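Local coordinates for possible glutathione S-transferase (PDB 3M8N) that probably catalyses the conjugation of glutathione to electrophilic substrates, at the interface of chains A and B. Sequence-based numbering; all coordinates share one arbitrary frame. Chains: chain A/B, Possible glutathione S-transferase.

Contacts 1 and 2 are neighbouring parts of one patch: the centres of their C-alpha atoms are about 4 Å apart, and they share A:Tyr75, B:Met88 and B:Glu92. Contact 3 lies about 21 Å from contact 1 and 17 Å from contact 2, with the chains exchanged: helix 87-117 of chain A now meets strand 64-67 and helix 69-77 of chain B. It thus shows much of contact 2's packing in its two-fold twin and extends it to A:Gln95. Two such surfaces per pair fit the dimer usual in glutathione S-transferases, so the interface is probably biological.

Contact 1: the interface of chains A and B. Residues chain A 60, 64, 75; chain B 88-89, 92.
A:Arg64, on an extended stretch of loop backbone, meets B:Met88, B:Asp89 and B:Glu92, whose helical backbone forms the first turns of helix 87-103, and A:Thr60, in a loop of the same glutathione S-transferase N-terminal domain, meets B:Met88. The guanidinium of A:Arg64 does the reaching: CG is anti to the backbone N (chi1 -162°) and the chain runs straight on to NE, which carries the charged tip across to chain B. There NH2 points between two carboxylates that stand one turn apart on the helix. Its salt bridge to B:Asp89 OD1, at 3.4 Å, is also a weak hydrogen bond; the one to B:Glu92 OE1 is longer, at 3.6 Å. Neither acid lies flat against the guanidinium, the planes being turned 55° and 77° apart, which suggests loose electrostatic attraction rather than a two-pronged pairing. The two acids would be expected to stabilise the arginine's positive charge. B:Met88, a selenomethionine, lies between the arginine and A:Tyr75. Its CG sits 4.0 Å above one face of the A:Arg64 guanidinium plane, towards the rim. Alongside the selenomethionine, and pointing the same way, the ring of A:Tyr75 brings CE1 to 3.7 Å from B:Met88 CG, with the phenol OH at 3.6 Å from that same carbon. Beyond, the selenium meets the methyl CG2 of A:Thr60, but too tightly to be trusted, and the exact placing of the bent selenomethionine tip is doubtful.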
# COMPACT_ATOMS: atom_id res chain seq x y z
N THR A 60 13.48 -3.37 14.42
CA THR A 60 13.64 -2.25 15.34
C THR A 60 14.33 -2.58 16.69
O THR A 60 15.58 -2.59 16.86
CB THR A 60 12.30 -1.83 15.73
OG1 THR A 60 11.56 -1.50 14.55
CG2 THR A 60 12.44 -0.66 16.70
N ARG A 64 11.65 -7.37 17.42
CA ARG A 64 10.52 -6.68 16.87
C ARG A 64 10.79 -6.28 15.41
O ARG A 64 11.69 -5.54 15.11
CB ARG A 64 10.16 -5.47 17.71
CG ARG A 64 8.73 -5.00 17.41
CD ARG A 64 8.27 -3.80 18.19
NE ARG A 64 6.96 -3.38 17.71
CZ ARG A 64 6.34 -2.27 18.11
NH1 ARG A 64 6.90 -1.47 19.02
NH2 ARG A 64 5.12 -1.96 17.61
N TYR A 75 8.41 4.49 8.17
CA TYR A 75 9.02 4.43 9.44
C TYR A 75 10.39 5.12 9.43
O TYR A 75 10.75 5.82 10.35
CB TYR A 75 9.17 2.98 9.89
CG TYR A 75 9.83 2.88 11.27
CD1 TYR A 75 9.15 3.28 12.44
CD2 TYR A 75 11.13 2.47 11.42
CE1 TYR A 75 9.74 3.21 13.71
CE2 TYR A 75 11.72 2.45 12.69
CZ TYR A 75 11.00 2.79 13.81
OH TYR A 75 11.56 2.75 15.04
N MSE B 88 6.57 3.53 16.08
CA MSE B 88 6.54 2.11 15.75
C MSE B 88 5.12 1.55 15.61
O MSE B 88 4.89 0.78 14.74
CB MSE B 88 7.29 1.27 16.75
CG MSE B 88 8.72 0.96 16.40
SE MSE B 88 9.76 0.09 17.95
CE MSE B 88 8.80 0.86 19.50
N ASP B 89 4.21 1.93 16.47
CA ASP B 89 2.83 1.49 16.39
C ASP B 89 2.14 2.01 15.16
O ASP B 89 1.38 1.29 14.53
CB ASP B 89 2.04 2.01 17.58
CG ASP B 89 2.34 1.28 18.88
OD1 ASP B 89 2.92 0.20 18.95
OD2 ASP B 89 1.91 1.80 19.89
N GLU B 92 3.28 0.02 12.28
CA GLU B 92 2.68 -1.30 12.40
C GLU B 92 1.28 -1.26 11.80
O GLU B 92 0.91 -2.16 11.13
CB GLU B 92 2.68 -1.78 13.87
CG GLU B 92 2.43 -3.19 13.95
CD GLU B 92 2.09 -3.78 15.35
OE1 GLU B 92 1.94 -3.09 16.39
OE2 GLU B 92 1.93 -5.03 15.35

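Contact 2: the interface of chains A and B. Residues chain A 66, 71, 74-75; chain B 87-88, 90-92.
Strand 65-67 and helix 69-77 of chain A, both in the glutathione S-transferase N-terminal domain, receive the start of helix 87-103 of chain B, with A:Tyr75 and A:Trp74 meeting B:Arg87, B:Arg90 and B:Ala91. B:Arg87 grips the backbone carbonyl of A:Tyr75, near the end of its helix, side-on with two nitrogens. NH2 gives a hydrogen bond of 2.9 Å to A:Tyr75 O, nearly along the C=O axis (163° at the oxygen), and NE adds a second at 3.1 Å to that oxygen. Each is tilted somewhat from the guanidinium plane. The arginine chain, extended from CG to NE with CG anti to the backbone N (chi1 -174°), crosses the phenol at about a right angle and brings NE over its face, 4.1 Å from the A:Tyr75 ring centroid, in a cation-pi contact offset toward the rim, with the guanidinium steeply turned against the ring. A:Trp74 comes edge-on instead: B:Arg87 O lies in the indole plane, 3.6 Å from A:Trp74 CZ3, while CH2 touches B:Arg90 CB at 3.7 Å. The small B:Ala91 probably allows the close approach of the helix, its CB 3.9 Å from A:Tyr75 CB. From the strand, A:Leu66 CD1 presses on the carbonyl B:Ala91 O at 3.6 Å.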
# COMPACT_ATOMS: atom_id res chain seq x y z
N LEU A 66 9.42 -5.01 11.50
CA LEU A 66 8.46 -4.37 10.69
C LEU A 66 8.57 -4.91 9.28
O LEU A 66 9.65 -5.06 8.76
CB LEU A 66 8.65 -2.86 10.80
CG LEU A 66 7.85 -1.95 9.91
CD1 LEU A 66 6.44 -1.89 10.40
CD2 LEU A 66 8.51 -0.67 9.96
N ALA A 71 5.70 0.39 4.39
CA ALA A 71 5.64 0.72 5.82
C ALA A 71 7.03 0.96 6.43
O ALA A 71 7.19 1.81 7.27
CB ALA A 71 4.91 -0.40 6.62
N TRP A 74 8.07 4.48 5.33
CA TRP A 74 7.45 5.48 6.17
C TRP A 74 8.14 5.62 7.55
O TRP A 74 8.39 6.73 8.00
CB TRP A 74 5.97 5.19 6.33
CG TRP A 74 5.28 6.24 7.15
CD1 TRP A 74 4.64 7.36 6.68
CD2 TRP A 74 5.18 6.29 8.58
NE1 TRP A 74 4.14 8.08 7.71
CE2 TRP A 74 4.45 7.45 8.90
CE3 TRP A 74 5.59 5.43 9.63
CZ2 TRP A 74 4.15 7.83 10.28
CZ3 TRP A 74 5.30 5.78 10.99
CH2 TRP A 74 4.59 6.99 11.29
N TYR A 75 8.41 4.49 8.17
CA TYR A 75 9.02 4.43 9.44
C TYR A 75 10.39 5.12 9.43
O TYR A 75 10.75 5.82 10.35
CB TYR A 75 9.17 2.98 9.89
CG TYR A 75 9.83 2.88 11.27
CD1 TYR A 75 9.15 3.28 12.44
CD2 TYR A 75 11.13 2.47 11.42
CE1 TYR A 75 9.74 3.21 13.71
CE2 TYR A 75 11.72 2.45 12.69
CZ TYR A 75 11.00 2.79 13.81
OH TYR A 75 11.56 2.75 15.04
N ARG B 87 5.69 6.11 16.93
CA ARG B 87 6.15 5.92 15.59
C ARG B 87 6.12 4.41 15.20
O ARG B 87 5.68 4.07 14.11
CB ARG B 87 7.56 6.53 15.47
CG ARG B 87 8.19 6.57 14.14
CD ARG B 87 9.61 6.99 14.38
NE ARG B 87 10.52 6.91 13.26
CZ ARG B 87 11.48 7.77 13.05
NH1 ARG B 87 11.61 8.79 13.89
NH2 ARG B 87 12.26 7.65 11.97
N MSE B 88 6.57 3.53 16.08
CA MSE B 88 6.54 2.11 15.75
C MSE B 88 5.12 1.55 15.61
O MSE B 88 4.89 0.78 14.74
CB MSE B 88 7.29 1.27 16.75
CG MSE B 88 8.72 0.96 16.40
SE MSE B 88 9.76 0.09 17.95
CE MSE B 88 8.80 0.86 19.50
N ARG B 90 2.40 3.27 14.82
CA ARG B 90 1.92 3.79 13.55
C ARG B 90 2.41 3.06 12.30
O ARG B 90 1.64 2.73 11.45
CB ARG B 90 2.15 5.29 13.46
CG ARG B 90 1.02 5.97 14.13
CD ARG B 90 1.40 7.12 15.00
NE ARG B 90 2.03 8.09 14.19
CZ ARG B 90 2.87 9.00 14.61
NH1 ARG B 90 3.38 9.81 13.69
NH2 ARG B 90 3.22 9.11 15.90
N ALA B 91 3.69 2.79 12.24
CA ALA B 91 4.24 1.98 11.19
C ALA B 91 3.59 0.59 11.12
O ALA B 91 3.42 0.05 10.07
CB ALA B 91 5.74 1.86 11.34
N GLU B 92 3.28 0.02 12.28
CA GLU B 92 2.68 -1.30 12.40
C GLU B 92 1.28 -1.26 11.80
O GLU B 92 0.91 -2.16 11.13
CB GLU B 92 2.68 -1.78 13.87
CG GLU B 92 2.43 -3.19 13.95
CD GLU B 92 2.09 -3.78 15.35
OE1 GLU B 92 1.94 -3.09 16.39
OE2 GLU B 92 1.93 -5.03 15.35

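Contact 3: the interface of chains A and B. Residues chain A 88, 91-92, 94-95; chain B 65-67, 71, 75.
A:Met88 and B:Leu66 run antiparallel alongside each other where helix 87-117 packs on strand 64-67 of the partner's N-terminal domain, in the probable glutathione S-transferase dimer. With CG anti to the backbone N (chi1 -175°) and a bend at chi2, the selenomethionine A:Met88 delivers its methyl CE to the strand backbone, 3.4 Å from the carbonyl B:Tyr65 O, while the same CE brushes B:Leu66 CB at 3.9 Å. The ring of B:Tyr75 crosses the A:Met88 side chain at a slant, and its CD1 packs on A:Ala91 CB at 3.7 Å. B:Leu66 reaches A:Ala91 from the strand side, CD1 lying 3.8 Å from A:Ala91 CB. Further along helix 87-117, the backbone of A:Gln95 meets the methyl CB of B:Ala71, 3.7 Å from A:Gln95 CA. A:Gln95 itself extends over the strand end, its CG beside the carbonyl of B:Ala67, and its amide oxygen OE1 takes a hydrogen bond from B:Ala67 N at 3.1 Å. An alanine in place of A:Gln95 would probably leave that backbone N-H without its acceptor across the interface and open a gap over the carbonyl. The bond is nearly straight at the hydrogen (170°), yet the donor nitrogen stands well above the amide carbonyl plane, 50° out of it.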
# COMPACT_ATOMS: atom_id res chain seq x y z
N MSE A 88 -1.59 17.19 4.65
CA MSE A 88 -2.05 16.86 3.33
C MSE A 88 -0.95 16.33 2.42
O MSE A 88 -1.12 15.39 1.69
CB MSE A 88 -2.74 18.08 2.74
CG MSE A 88 -3.35 17.80 1.40
SE MSE A 88 -4.68 16.34 1.19
CE MSE A 88 -4.86 16.41 -0.79
N ALA A 91 -0.16 12.81 3.33
CA ALA A 91 -1.21 11.90 2.91
C ALA A 91 -1.09 11.63 1.41
O ALA A 91 -1.31 10.53 0.97
CB ALA A 91 -2.58 12.47 3.26
N GLU A 92 -0.66 12.62 0.63
CA GLU A 92 -0.36 12.42 -0.78
C GLU A 92 0.79 11.55 -1.04
O GLU A 92 0.73 10.80 -1.96
CB GLU A 92 -0.11 13.74 -1.52
CG GLU A 92 -1.27 14.69 -1.51
CD GLU A 92 -0.97 15.98 -2.29
OE1 GLU A 92 0.22 16.24 -2.69
OE2 GLU A 92 -1.96 16.72 -2.52
N LEU A 94 1.58 9.03 0.86
CA LEU A 94 0.99 7.73 1.15
C LEU A 94 0.06 7.31 0.07
O LEU A 94 0.03 6.17 -0.29
CB LEU A 94 0.27 7.71 2.53
CG LEU A 94 1.19 7.63 3.76
CD1 LEU A 94 0.49 8.04 5.01
CD2 LEU A 94 1.98 6.31 3.94
N GLN A 95 -0.72 8.26 -0.45
CA GLN A 95 -1.58 8.03 -1.62
C GLN A 95 -0.80 7.38 -2.74
O GLN A 95 -1.15 6.32 -3.18
CB GLN A 95 -2.20 9.30 -2.09
CG GLN A 95 -3.00 9.11 -3.32
CD GLN A 95 -3.34 10.39 -4.04
OE1 GLN A 95 -4.04 11.28 -3.55
NE2 GLN A 95 -2.91 10.45 -5.26
N TYR B 65 -7.92 17.43 -3.68
CA TYR B 65 -8.46 16.08 -3.45
C TYR B 65 -7.45 15.00 -3.02
O TYR B 65 -6.29 14.96 -3.47
CB TYR B 65 -9.25 15.59 -4.68
CG TYR B 65 -10.27 16.60 -5.20
CD1 TYR B 65 -11.59 16.57 -4.76
CD2 TYR B 65 -9.91 17.58 -6.15
CE1 TYR B 65 -12.52 17.49 -5.22
CE2 TYR B 65 -10.85 18.52 -6.61
CZ TYR B 65 -12.14 18.46 -6.12
OH TYR B 65 -13.09 19.34 -6.54
N LEU B 66 -7.92 14.12 -2.16
CA LEU B 66 -7.12 12.98 -1.78
C LEU B 66 -7.80 11.64 -2.22
O LEU B 66 -8.96 11.38 -1.94
CB LEU B 66 -6.79 13.06 -0.27
CG LEU B 66 -6.03 11.91 0.38
CD1 LEU B 66 -4.52 12.05 0.04
CD2 LEU B 66 -6.27 12.02 1.79
N ALA B 67 -7.04 10.79 -2.89
CA ALA B 67 -7.49 9.53 -3.34
C ALA B 67 -6.79 8.44 -2.55
O ALA B 67 -5.89 8.71 -1.76
CB ALA B 67 -7.16 9.38 -4.82
N ALA B 71 -5.06 5.91 2.29
CA ALA B 71 -4.47 7.20 2.49
C ALA B 71 -5.48 8.16 3.07
O ALA B 71 -5.16 8.97 3.90
CB ALA B 71 -3.94 7.73 1.18
N TYR B 75 -5.17 10.04 6.66
CA TYR B 75 -5.41 11.46 6.75
C TYR B 75 -6.46 11.88 7.84
O TYR B 75 -6.28 12.83 8.62
CB TYR B 75 -5.82 11.98 5.34
CG TYR B 75 -6.11 13.45 5.34
CD1 TYR B 75 -5.10 14.37 5.24
CD2 TYR B 75 -7.41 13.93 5.51
CE1 TYR B 75 -5.35 15.73 5.29
CE2 TYR B 75 -7.67 15.30 5.55
CZ TYR B 75 -6.64 16.18 5.44
OH TYR B 75 -6.87 17.53 5.48